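Local coordinates for protein beta-ketoacyl synthase (Pseudomonas aeruginosa, PDB 4CW4) that catalyses the condensation of acetyl-CoA with malonyl-ACP to acetoacetyl-ACP, the priming step of bacterial fatty acid synthesis, and works as a homodimer, at residues M33-M38 against I498-K503; A87-R93 against F348-S352; L192-V196 against M263-I268; T212-V217 against L377-L381; N269-L273 against I597-G601. All coordinates share one frame; numbering follows the deposited sequence.

Interaction 1: M33-M38 against I498-K503; sequences MVIESM and ILPGIK
Val-34 presses one methyl onto the ring of Pro-500, and this touch is the centre of a small apolar patch beside a charged group. The rotation about chi1 (-62°) turns CG1 of Val-34 to the proline, 3.6 Å from Pro-500 CB and a little farther from CG of the same ring, the two side chains meeting at a slant. The same methyl reaches Ile-498, whose branch CG2 is 4.0 Å from Val-34 CG1. The other arm of the isoleucine goes on to Met-38: Ile-498 CD1 rests 3.9 Å from Met-38 SD, which the bend at chi2 (-58°) places there.

Next to the patch, Lys-503 stretches out nearly straight until its last bond, which turns NZ toward the carbonyl of Met-33, where it makes a weak hydrogen bond of 3.0 Å between NZ and Met-33 O. The carboxylate of Glu-36 arrives from the opposite direction to form a salt bridge with the same ammonium, although the position modelled for OE2 is doubtful.

A second shell fixes both segments. Asp-523 takes Ser-37 OG and Lys-503 NZ on OD2 and the backbone N of Gly-501 on OD1, while Tyr-474 OH adds a further partner for the lysine. The turn leaving helix 28-33 is tied by Ser-37 N to Val-34 O at 2.9 Å.

The contact thus joins the link between helices 28-33 and 40-53 to the loop that follows helix 482-496. The salt bridge to Asp-523, the phenol of Tyr-474 and the weak bond to Met-33 O are consistent with a charged ammonium, and Glu-36 perhaps adds to the effect.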
# COMPACT_ATOMS: atom_id res chain seq x y z
N MET A 33 27.74 9.72 8.27
CA MET A 33 28.16 9.28 6.95
C MET A 33 29.41 10.04 6.47
O MET A 33 30.25 9.44 5.82
CB MET A 33 27.00 9.38 5.97
CG MET A 33 25.89 8.42 6.33
SD MET A 33 24.55 8.29 5.13
CE MET A 33 23.44 9.57 5.71
N VAL A 34 29.54 11.32 6.82
CA VAL A 34 30.73 12.09 6.42
C VAL A 34 31.59 12.46 7.62
O VAL A 34 32.20 13.53 7.66
CB VAL A 34 30.34 13.34 5.60
CG1 VAL A 34 29.64 12.92 4.32
CG2 VAL A 34 29.48 14.30 6.42
N ILE A 35 31.69 11.54 8.57
CA ILE A 35 32.18 11.88 9.90
C ILE A 35 33.61 12.41 9.87
O ILE A 35 33.95 13.36 10.59
CB ILE A 35 32.02 10.68 10.85
CG1 ILE A 35 32.17 11.12 12.31
CG2 ILE A 35 32.97 9.54 10.49
CD1 ILE A 35 30.97 11.82 12.88
N GLU A 36 34.43 11.85 9.00
CA GLU A 36 35.83 12.23 8.95
C GLU A 36 36.03 13.61 8.31
O GLU A 36 37.08 14.23 8.45
CB GLU A 36 36.64 11.16 8.21
CG GLU A 36 36.30 11.07 6.74
CD GLU A 36 35.23 10.02 6.40
OE1 GLU A 36 34.32 9.70 7.21
OE2 GLU A 36 35.33 9.51 5.27
N SER A 37 35.01 14.08 7.61
CA SER A 37 35.09 15.37 6.91
C SER A 37 34.56 16.53 7.76
O SER A 37 34.70 17.68 7.37
CB SER A 37 34.29 15.30 5.61
OG SER A 37 34.88 14.36 4.72
N MET A 38 33.89 16.21 8.87
CA MET A 38 33.34 17.23 9.74
C MET A 38 34.43 17.86 10.57
O MET A 38 35.51 17.27 10.76
CB MET A 38 32.29 16.63 10.67
CG MET A 38 31.08 16.00 9.95
SD MET A 38 30.17 17.13 8.89
CE MET A 38 29.74 18.39 10.07
N ILE A 498 28.90 19.52 1.97
CA ILE A 498 29.69 18.32 1.71
C ILE A 498 28.83 17.33 0.94
O ILE A 498 27.70 17.03 1.36
CB ILE A 498 30.15 17.63 3.02
CG1 ILE A 498 31.01 18.58 3.87
CG2 ILE A 498 30.92 16.35 2.72
CD1 ILE A 498 31.19 18.13 5.29
N LEU A 499 29.37 16.83 -0.17
CA LEU A 499 28.77 15.75 -0.95
C LEU A 499 29.39 14.42 -0.55
O LEU A 499 30.59 14.21 -0.77
CB LEU A 499 28.99 15.97 -2.43
CG LEU A 499 28.32 14.96 -3.36
CD1 LEU A 499 26.82 15.20 -3.38
CD2 LEU A 499 28.92 15.07 -4.74
N PRO A 500 28.60 13.51 0.05
CA PRO A 500 29.24 12.29 0.56
C PRO A 500 29.79 11.42 -0.57
O PRO A 500 29.14 11.26 -1.60
CB PRO A 500 28.11 11.56 1.30
CG PRO A 500 27.10 12.61 1.56
CD PRO A 500 27.18 13.55 0.41
N GLY A 501 31.00 10.91 -0.40
CA GLY A 501 31.57 10.00 -1.37
C GLY A 501 30.94 8.62 -1.29
O GLY A 501 30.24 8.29 -0.35
N ILE A 502 31.22 7.80 -2.30
CA ILE A 502 30.85 6.38 -2.27
C ILE A 502 32.10 5.66 -1.75
O ILE A 502 32.95 5.20 -2.51
CB ILE A 502 30.43 5.86 -3.65
CG1 ILE A 502 29.37 6.79 -4.27
CG2 ILE A 502 29.91 4.42 -3.51
CD1 ILE A 502 28.88 6.36 -5.64
N LYS A 503 32.23 5.61 -0.43
CA LYS A 503 33.52 5.24 0.17
C LYS A 503 33.80 3.75 0.12
O LYS A 503 34.93 3.32 0.34
CB LYS A 503 33.61 5.75 1.61
CG LYS A 503 33.59 7.24 1.67
CD LYS A 503 33.70 7.77 3.08
CE LYS A 503 33.56 9.25 3.04
NZ LYS A 503 32.70 9.73 4.13

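Interaction 2: A87-R93 against F348-S352; sequences ASTLVRR and FRRAS
Val-91 fits closely against the short 3-10 turn that begins at Phe-348. Its CG1, set anti to the backbone N (chi1 171°), stands 3.5 Å from Phe-348 O and also meets the methyl of Ala-351, at 4.1 Å from CB. The main chains are tight here as well: Arg-349 CA directs its hydrogen at Val-91 O across 3.4 Å, a CA-H...O contact with a nearly straight path. A water bridges the backbone carbonyls of Val-91 and Arg-349, donating to both.

The opposite character appears where Arg-349 runs out along the surface. Its extended chain carries the guanidinium to the end of helix 74-87, and NH2 donates to Ala-87 O at 2.8 Å. The bond is almost linear (174°), lies in the guanidinium plane and uses a lone pair of the carbonyl. Beside it another water weakly joins NE to Thr-89 O. Phe-348 and Arg-93 run alongside each other more loosely, with 4.1 Å from CE2 to NE, and the guanidinium of Arg-93 finds its salt bridge with Asp-102.

Strand 91-93, paired with strand 169-171, is thereby joined to the loop before strand 366-374. The side chain of Val-91 is about 8 Å from that of His-477, a predicted active-site residue. Arg-349 meets Ala-87 where helix 74-87 finishes, so its positive charge probably complements the partial negative charge of that helix end, while two waters serve the carbonyls of Thr-89, Val-91 and Arg-349.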
# COMPACT_ATOMS: atom_id res chain seq x y z
N ALA A 87 32.12 0.63 13.99
CA ALA A 87 31.92 -0.77 13.69
C ALA A 87 30.47 -1.23 13.91
O ALA A 87 30.06 -2.25 13.36
CB ALA A 87 32.88 -1.65 14.50
N SER A 88 29.73 -0.50 14.73
CA SER A 88 28.37 -0.86 15.14
C SER A 88 27.29 0.07 14.54
O SER A 88 26.16 0.14 15.04
CB SER A 88 28.25 -0.86 16.65
OG SER A 88 29.02 -1.91 17.21
N THR A 89 27.67 0.74 13.46
CA THR A 89 26.76 1.54 12.67
C THR A 89 26.97 1.18 11.19
O THR A 89 27.93 0.50 10.84
CB THR A 89 27.01 3.05 12.87
OG1 THR A 89 28.40 3.33 12.74
CG2 THR A 89 26.50 3.50 14.23
N LEU A 90 26.05 1.66 10.35
CA LEU A 90 26.10 1.49 8.90
C LEU A 90 25.88 0.03 8.49
O LEU A 90 25.56 -0.82 9.33
CB LEU A 90 27.38 2.08 8.30
CG LEU A 90 27.64 3.56 8.60
CD1 LEU A 90 28.80 4.05 7.77
CD2 LEU A 90 26.40 4.44 8.36
N VAL A 91 26.01 -0.25 7.20
CA VAL A 91 25.92 -1.62 6.70
C VAL A 91 27.01 -2.48 7.36
O VAL A 91 28.17 -2.08 7.46
CB VAL A 91 26.10 -1.67 5.16
CG1 VAL A 91 26.25 -3.10 4.66
CG2 VAL A 91 24.96 -0.96 4.49
N ARG A 92 26.63 -3.67 7.83
CA ARG A 92 27.56 -4.58 8.50
C ARG A 92 26.94 -5.97 8.61
O ARG A 92 25.78 -6.15 8.24
CB ARG A 92 27.93 -4.04 9.89
CG ARG A 92 26.74 -3.78 10.81
CD ARG A 92 27.13 -2.82 11.94
NE ARG A 92 26.13 -2.78 13.01
CZ ARG A 92 25.01 -2.06 12.99
NH1 ARG A 92 24.74 -1.24 11.98
NH2 ARG A 92 24.17 -2.14 14.01
N ARG A 93 27.69 -6.92 9.15
CA ARG A 93 27.17 -8.28 9.32
C ARG A 93 25.94 -8.23 10.22
O ARG A 93 25.87 -7.44 11.17
CB ARG A 93 28.24 -9.21 9.93
CG ARG A 93 27.95 -10.71 9.75
CD ARG A 93 29.14 -11.57 10.18
NE ARG A 93 29.08 -12.94 9.61
CZ ARG A 93 28.34 -13.93 10.10
NH1 ARG A 93 27.60 -13.75 11.20
NH2 ARG A 93 28.36 -15.12 9.51
N PHE A 348 32.00 -7.15 5.24
CA PHE A 348 30.58 -6.91 5.05
C PHE A 348 30.22 -5.44 5.19
O PHE A 348 29.15 -5.04 4.77
CB PHE A 348 29.74 -7.76 5.98
CG PHE A 348 29.76 -9.22 5.63
CD1 PHE A 348 29.08 -9.67 4.53
CD2 PHE A 348 30.47 -10.14 6.40
CE1 PHE A 348 29.10 -11.01 4.18
CE2 PHE A 348 30.49 -11.48 6.06
CZ PHE A 348 29.80 -11.91 4.93
N ARG A 349 31.12 -4.64 5.76
CA ARG A 349 30.89 -3.19 5.80
C ARG A 349 30.92 -2.58 4.41
O ARG A 349 30.42 -1.47 4.22
CB ARG A 349 31.89 -2.51 6.73
CG ARG A 349 31.66 -2.97 8.16
CD ARG A 349 32.62 -2.45 9.21
NE ARG A 349 32.08 -2.85 10.53
CZ ARG A 349 32.28 -4.02 11.11
NH1 ARG A 349 33.07 -4.93 10.55
NH2 ARG A 349 31.71 -4.28 12.28
N ARG A 350 31.48 -3.31 3.44
CA ARG A 350 31.53 -2.83 2.06
C ARG A 350 30.59 -3.66 1.18
O ARG A 350 30.79 -3.79 -0.03
CB ARG A 350 32.95 -2.87 1.53
CG ARG A 350 33.88 -1.91 2.28
CD ARG A 350 35.31 -2.03 1.83
NE ARG A 350 35.48 -1.64 0.44
CZ ARG A 350 36.60 -1.77 -0.26
NH1 ARG A 350 37.69 -2.28 0.29
NH2 ARG A 350 36.61 -1.39 -1.54
N ALA A 351 29.53 -4.21 1.77
CA ALA A 351 28.61 -5.03 0.98
C ALA A 351 27.90 -4.21 -0.10
O ALA A 351 27.54 -4.74 -1.15
CB ALA A 351 27.59 -5.71 1.85
N SER A 352 27.70 -2.93 0.18
CA SER A 352 26.97 -2.03 -0.71
C SER A 352 27.94 -1.07 -1.41
O SER A 352 28.52 -0.17 -0.78
CB SER A 352 25.91 -1.27 0.07
OG SER A 352 25.06 -0.57 -0.82
O HOH W 1 30.51 -0.41 10.20
O HOH W 2 29.36 0.06 6.23

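Interaction 3: L192-V196 against M263-I268; sequences LQMSV and MPTDFI
Leu-192 splits its two methyls between different surfaces of helix 263-273. CD1 sits over the face of the Phe-267 ring, 3.7 Å from the centroid and only 16° off the ring normal, a CH-pi contact in which leucine and phenylalanine cross at roughly a right angle. Leu-192 CD2 points instead to the first turn of the partner helix, 3.5 Å from Pro-264 N and 3.7 Å from Pro-264 CD. With CG anti to the carbonyl carbon, chi1 carries the branch toward the partner helix, and chi2 (-164°) parts the methyls.

One helical turn later, Val-196 approaches the same ring differently: its CG2 lies at the edge, near the ring plane, 4.0 Å from Phe-267 CD2. Face and edge of one phenylalanine are therefore occupied by residues four apart on one helix.

On the Pro-264 side of the joint, Ser-195 brings OG to 3.0 Å from Pro-264 O, while the same hydroxyl is hydrogen-bonded with Tyr-369 OH; its apolar surroundings include Ile-268, whose CD1 is 3.7 Å from OG.

The helix segments approach to 9.1 Å between axes and cross at -45°, an entirely buried joint within the thiolase-type ketosynthase core. Strands 307-314 and 222-225 adjoin it, touched by Pro-264 and Ile-268 respectively. Phe-267 also forms edge-to-face pairs with His-188 and Tyr-271, and beyond it Ile-403 of the second subunit packs at the dimer interface.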
# COMPACT_ATOMS: atom_id res chain seq x y z
N LEU A 192 6.31 -0.55 13.32
CA LEU A 192 5.44 0.41 13.97
C LEU A 192 6.16 1.13 15.09
O LEU A 192 5.97 2.32 15.26
CB LEU A 192 4.15 -0.25 14.45
CG LEU A 192 3.31 -0.91 13.36
CD1 LEU A 192 1.89 -1.19 13.87
CD2 LEU A 192 3.27 -0.10 12.05
N GLN A 193 6.99 0.40 15.85
CA GLN A 193 7.84 1.03 16.85
C GLN A 193 8.71 2.11 16.20
O GLN A 193 8.83 3.21 16.71
CB GLN A 193 8.74 -0.01 17.51
CG GLN A 193 7.98 -1.14 18.21
CD GLN A 193 8.89 -2.23 18.68
OE1 GLN A 193 10.10 -2.14 18.59
NE2 GLN A 193 8.30 -3.26 19.21
N MET A 194 9.31 1.78 15.06
CA MET A 194 10.20 2.70 14.38
C MET A 194 9.44 3.91 13.86
O MET A 194 9.95 5.02 13.93
CB MET A 194 10.94 1.98 13.24
CG MET A 194 12.02 1.04 13.77
SD MET A 194 12.88 0.06 12.54
CE MET A 194 13.52 1.32 11.44
N SER A 195 8.21 3.71 13.42
CA SER A 195 7.41 4.82 12.91
C SER A 195 7.08 5.79 14.03
O SER A 195 7.19 7.00 13.87
CB SER A 195 6.12 4.33 12.24
OG SER A 195 5.42 5.42 11.65
N VAL A 196 6.65 5.25 15.17
CA VAL A 196 6.29 6.09 16.31
C VAL A 196 7.51 6.90 16.78
O VAL A 196 7.42 8.11 17.01
CB VAL A 196 5.71 5.22 17.46
CG1 VAL A 196 5.63 5.97 18.79
CG2 VAL A 196 4.34 4.67 17.06
N MET A 263 -0.34 0.79 8.54
CA MET A 263 -0.25 1.03 9.97
C MET A 263 0.83 2.01 10.41
O MET A 263 0.63 2.70 11.41
CB MET A 263 -0.18 -0.30 10.73
CG MET A 263 -1.53 -0.98 10.73
SD MET A 263 -2.64 -0.23 11.98
CE MET A 263 -4.25 -0.55 11.27
N PRO A 264 1.96 2.13 9.68
CA PRO A 264 2.90 3.20 10.04
C PRO A 264 2.25 4.59 9.96
O PRO A 264 2.58 5.46 10.75
CB PRO A 264 4.02 3.05 9.00
CG PRO A 264 4.04 1.57 8.74
CD PRO A 264 2.56 1.20 8.70
N THR A 265 1.33 4.76 9.02
CA THR A 265 0.54 5.99 8.86
C THR A 265 -0.56 6.07 9.92
O THR A 265 -0.72 7.09 10.59
CB THR A 265 -0.13 5.96 7.46
OG1 THR A 265 0.86 5.65 6.49
CG2 THR A 265 -0.82 7.28 7.17
N ASP A 266 -1.33 5.00 10.05
CA ASP A 266 -2.46 4.99 10.97
C ASP A 266 -2.01 5.26 12.41
O ASP A 266 -2.69 5.94 13.16
CB ASP A 266 -3.18 3.64 10.91
CG ASP A 266 -3.73 3.31 9.53
OD1 ASP A 266 -4.11 4.23 8.77
OD2 ASP A 266 -3.76 2.10 9.20
N PHE A 267 -0.87 4.70 12.81
CA PHE A 267 -0.37 4.91 14.17
C PHE A 267 -0.03 6.38 14.42
O PHE A 267 -0.20 6.88 15.51
CB PHE A 267 0.85 4.03 14.45
CG PHE A 267 0.52 2.74 15.13
CD1 PHE A 267 -0.58 1.99 14.76
CD2 PHE A 267 1.32 2.27 16.17
CE1 PHE A 267 -0.90 0.82 15.39
CE2 PHE A 267 0.99 1.08 16.82
CZ PHE A 267 -0.12 0.35 16.43
N ILE A 268 0.44 7.08 13.41
CA ILE A 268 0.75 8.50 13.59
C ILE A 268 -0.52 9.32 13.83
O ILE A 268 -0.56 10.16 14.73
CB ILE A 268 1.55 9.04 12.40
CG1 ILE A 268 2.94 8.42 12.39
CG2 ILE A 268 1.69 10.56 12.46
CD1 ILE A 268 3.67 8.63 11.10

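Interaction 4: T212-V217 against L377-L381; sequences TIVDNV and LALRL
The guanidinium of Arg-380 is turned edge-on to Asn-216, whose side-chain oxygen lies in its plane, while CD1 of Leu-377 lies over the centre of one face. A bend at chi3 (-46°) brings Arg-380 NH1 to the asparagine, where it donates to both Asn-216 O and Asn-216 OD1 at 2.9 Å, each acceptor using a lone pair in its carbonyl plane. The amide stands at 42° to the guanidinium, and its orientation is fixed from the other end, because ND2 donates to Thr-212 O at 2.8 Å in a fairly straight bond. A water bridges Asn-216 O and Arg-380 NH2.

Leu-381 slides past the asparagine with CD2 3.7 Å from CG of the amide, and its CD1 touches Ile-213. Val-217 and Leu-377 cross at about a right angle, with Val-217 CG1 3.7 Å from Leu-377 CD2.

Helices 210-215 and 375-381 are joined in this way, with Val-307 and Met-373 packing against their side chains. The arginine meets carbonyls just where helix 210-215 runs out, so its charge probably complements that end; these oxygens may partly offset Arg-306 NH1, a like charge close to Arg-380 NH2.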
# COMPACT_ATOMS: atom_id res chain seq x y z
N THR A 212 0.35 24.45 18.71
CA THR A 212 0.36 25.72 18.01
C THR A 212 0.07 25.52 16.53
O THR A 212 -0.68 26.30 15.91
CB THR A 212 1.72 26.42 18.16
OG1 THR A 212 2.01 26.61 19.55
CG2 THR A 212 1.71 27.78 17.49
N ILE A 213 0.67 24.48 15.95
CA ILE A 213 0.43 24.16 14.54
C ILE A 213 -1.05 23.85 14.30
O ILE A 213 -1.69 24.45 13.43
CB ILE A 213 1.35 23.01 14.07
CG1 ILE A 213 2.81 23.48 14.15
CG2 ILE A 213 0.96 22.53 12.65
CD1 ILE A 213 3.84 22.35 13.95
N VAL A 214 -1.61 22.94 15.09
CA VAL A 214 -3.01 22.55 14.95
C VAL A 214 -3.95 23.76 15.12
O VAL A 214 -4.91 23.90 14.36
CB VAL A 214 -3.37 21.44 15.94
CG1 VAL A 214 -4.82 21.05 15.80
CG2 VAL A 214 -2.49 20.21 15.71
N ASP A 215 -3.66 24.62 16.09
CA ASP A 215 -4.47 25.81 16.38
C ASP A 215 -4.48 26.81 15.20
O ASP A 215 -5.34 27.69 15.12
CB ASP A 215 -3.93 26.57 17.60
CG ASP A 215 -4.38 25.98 18.93
OD1 ASP A 215 -5.28 25.13 18.98
OD2 ASP A 215 -3.80 26.42 19.96
N ASN A 216 -3.51 26.67 14.30
CA ASN A 216 -3.36 27.61 13.19
C ASN A 216 -3.91 27.14 11.84
O ASN A 216 -3.78 27.86 10.86
CB ASN A 216 -1.90 28.03 13.03
CG ASN A 216 -1.55 29.21 13.91
OD1 ASN A 216 -1.61 30.37 13.48
ND2 ASN A 216 -1.19 28.93 15.15
N VAL A 217 -4.52 25.96 11.81
CA VAL A 217 -5.10 25.43 10.57
C VAL A 217 -6.47 24.82 10.86
O VAL A 217 -6.83 24.64 12.02
CB VAL A 217 -4.16 24.39 9.89
CG1 VAL A 217 -2.82 25.04 9.55
CG2 VAL A 217 -3.95 23.17 10.77
N LEU A 377 1.94 29.55 5.79
CA LEU A 377 1.87 29.09 7.16
C LEU A 377 3.27 29.08 7.80
O LEU A 377 3.43 29.45 8.97
CB LEU A 377 1.24 27.68 7.23
CG LEU A 377 1.09 27.11 8.63
CD1 LEU A 377 0.12 27.94 9.47
CD2 LEU A 377 0.69 25.65 8.59
N ALA A 378 4.27 28.62 7.06
CA ALA A 378 5.65 28.62 7.57
C ALA A 378 6.06 30.04 7.98
O ALA A 378 6.63 30.25 9.04
CB ALA A 378 6.60 28.05 6.54
N LEU A 379 5.73 30.99 7.12
CA LEU A 379 6.05 32.40 7.36
C LEU A 379 5.38 32.88 8.64
O LEU A 379 6.00 33.50 9.50
CB LEU A 379 5.57 33.23 6.16
CG LEU A 379 6.08 34.67 6.06
CD1 LEU A 379 7.49 34.70 5.46
CD2 LEU A 379 5.11 35.54 5.25
N ARG A 380 4.09 32.57 8.76
CA ARG A 380 3.30 32.95 9.92
C ARG A 380 3.85 32.40 11.24
O ARG A 380 3.85 33.10 12.25
CB ARG A 380 1.84 32.50 9.75
CG ARG A 380 0.91 33.12 10.77
CD ARG A 380 -0.39 32.38 10.95
NE ARG A 380 -1.03 32.02 9.70
CZ ARG A 380 -1.99 31.10 9.59
NH1 ARG A 380 -2.43 30.46 10.66
NH2 ARG A 380 -2.51 30.83 8.41
N LEU A 381 4.34 31.17 11.22
CA LEU A 381 4.73 30.48 12.45
C LEU A 381 6.20 30.63 12.77
O LEU A 381 6.64 30.20 13.84
CB LEU A 381 4.43 28.99 12.37
CG LEU A 381 2.96 28.61 12.19
CD1 LEU A 381 2.83 27.09 12.21
CD2 LEU A 381 2.09 29.25 13.26
O HOH W 3 -5.12 29.14 8.87

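Interaction 5: N269-L273 against I597-G601; sequences NAYVL and IYNFG
Tyr-271 is the bump of this contact, its ring slotted between side chains of both segments. On one face lies CB of Ala-270, on the other the hydroxyl of Tyr-598, 4.1 Å above the ring plane. Tyr-598 runs alongside in the same direction but tilted, with planes 51° apart, so that its CE1 comes to 3.6 Å from Tyr-271 CD2. Farther out, Phe-600 lies nearer to parallel but slid away, touching with CD2 at 3.5 Å from Tyr-271 CE1. Both partners have CG anti to the backbone N, which sends the rings out on the side of the tyrosine.

These three rings form an aromatic cluster where helix 263-273 of the ketosynthase core, widened here into a pi-type turn, receives the segment that follows helix 565-590. The turn presents Tyr-271 O to that segment, and Asn-599 N donates to it at 2.8 Å on a lone pair in the carbonyl plane. Beside this bond Ile-597 sets CG2 against the carbonyl oxygens at the end of the turn, 3.6 Å from Val-272 O. At the far end of the ring, Tyr-271 OH is hydrogen-bonded with Lys-401 O of the second subunit, while Asn-599 turns its amide to Asp-603.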
# COMPACT_ATOMS: atom_id res chain seq x y z
N ASN A 269 -1.57 9.11 13.03
CA ASN A 269 -2.83 9.80 13.28
C ASN A 269 -3.42 9.49 14.66
O ASN A 269 -3.87 10.39 15.35
CB ASN A 269 -3.86 9.45 12.20
CG ASN A 269 -3.47 9.96 10.85
OD1 ASN A 269 -2.98 11.09 10.71
ND2 ASN A 269 -3.70 9.15 9.82
N ALA A 270 -3.38 8.21 15.04
CA ALA A 270 -4.07 7.71 16.22
C ALA A 270 -3.36 7.98 17.53
O ALA A 270 -4.01 8.13 18.55
CB ALA A 270 -4.31 6.23 16.09
N TYR A 271 -2.02 7.98 17.50
CA TYR A 271 -1.26 7.98 18.75
C TYR A 271 -0.23 9.08 18.87
O TYR A 271 0.26 9.34 19.96
CB TYR A 271 -0.56 6.63 18.93
CG TYR A 271 -1.53 5.47 18.85
CD1 TYR A 271 -2.70 5.44 19.61
CD2 TYR A 271 -1.27 4.40 18.01
CE1 TYR A 271 -3.60 4.38 19.52
CE2 TYR A 271 -2.14 3.32 17.92
CZ TYR A 271 -3.31 3.32 18.68
OH TYR A 271 -4.16 2.24 18.58
N VAL A 272 0.10 9.73 17.76
CA VAL A 272 1.14 10.78 17.77
C VAL A 272 0.54 12.18 17.58
O VAL A 272 0.70 13.04 18.42
CB VAL A 272 2.25 10.49 16.73
CG1 VAL A 272 3.37 11.53 16.80
CG2 VAL A 272 2.79 9.08 16.92
N LEU A 273 -0.17 12.38 16.48
CA LEU A 273 -0.69 13.71 16.15
C LEU A 273 -2.14 13.93 16.56
O LEU A 273 -2.56 15.07 16.71
CB LEU A 273 -0.61 13.95 14.65
CG LEU A 273 0.78 13.78 14.03
CD1 LEU A 273 0.71 14.10 12.54
CD2 LEU A 273 1.77 14.68 14.72
N ILE A 597 6.17 10.39 21.82
CA ILE A 597 4.73 10.63 21.93
C ILE A 597 3.98 9.36 21.57
O ILE A 597 4.10 8.85 20.46
CB ILE A 597 4.30 11.76 20.96
CG1 ILE A 597 5.12 13.04 21.23
CG2 ILE A 597 2.79 12.01 21.11
CD1 ILE A 597 5.10 14.05 20.09
N TYR A 598 3.18 8.86 22.51
CA TYR A 598 2.34 7.70 22.27
C TYR A 598 1.10 7.85 23.14
O TYR A 598 1.08 7.45 24.31
CB TYR A 598 3.05 6.37 22.57
CG TYR A 598 2.19 5.16 22.25
CD1 TYR A 598 1.89 4.84 20.94
CD2 TYR A 598 1.67 4.35 23.25
CE1 TYR A 598 1.10 3.75 20.63
CE2 TYR A 598 0.88 3.26 22.95
CZ TYR A 598 0.59 2.97 21.64
OH TYR A 598 -0.19 1.89 21.32
N ASN A 599 0.08 8.46 22.56
CA ASN A 599 -1.07 8.95 23.32
C ASN A 599 -2.29 8.02 23.28
O ASN A 599 -3.44 8.50 23.27
CB ASN A 599 -1.45 10.33 22.79
CG ASN A 599 -2.18 11.18 23.80
OD1 ASN A 599 -1.83 11.19 24.98
ND2 ASN A 599 -3.20 11.89 23.36
N PHE A 600 -2.03 6.72 23.29
CA PHE A 600 -3.06 5.69 23.33
C PHE A 600 -4.15 5.95 24.38
O PHE A 600 -3.87 6.08 25.57
CB PHE A 600 -2.41 4.33 23.58
CG PHE A 600 -3.37 3.16 23.53
CD1 PHE A 600 -4.15 2.84 24.63
CD2 PHE A 600 -3.46 2.36 22.40
CE1 PHE A 600 -5.02 1.77 24.58
CE2 PHE A 600 -4.33 1.27 22.36
CZ PHE A 600 -5.11 0.98 23.44
N GLY A 601 -5.38 6.03 23.90
CA GLY A 601 -6.55 6.11 24.76
C GLY A 601 -6.80 7.44 25.43
O GLY A 601 -7.66 7.52 26.31

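Interactions 3 and 5 share helix 263-273 and form one continuous patch, with centres about 10 Å apart; Ile-268 O probably bonds to Leu-273 N between them, and both reach the second subunit. Interaction 3 is wholly buried and chiefly apolar and interaction 1 mostly buried, whereas interactions 2, 4 and 5 are partly buried, the last resting on aromatic rings. Interactions 1 and 2, about 16 Å apart between centres, combine apolar seats with basic side chains, the lysine of interaction 1 meeting the carboxylate of Asp-523 and, less certainly, that of Glu-36, and Arg-349 of interaction 2 meeting carbonyl and water. Interaction 4 likewise uses an arginine on carbonyls, but between two helices.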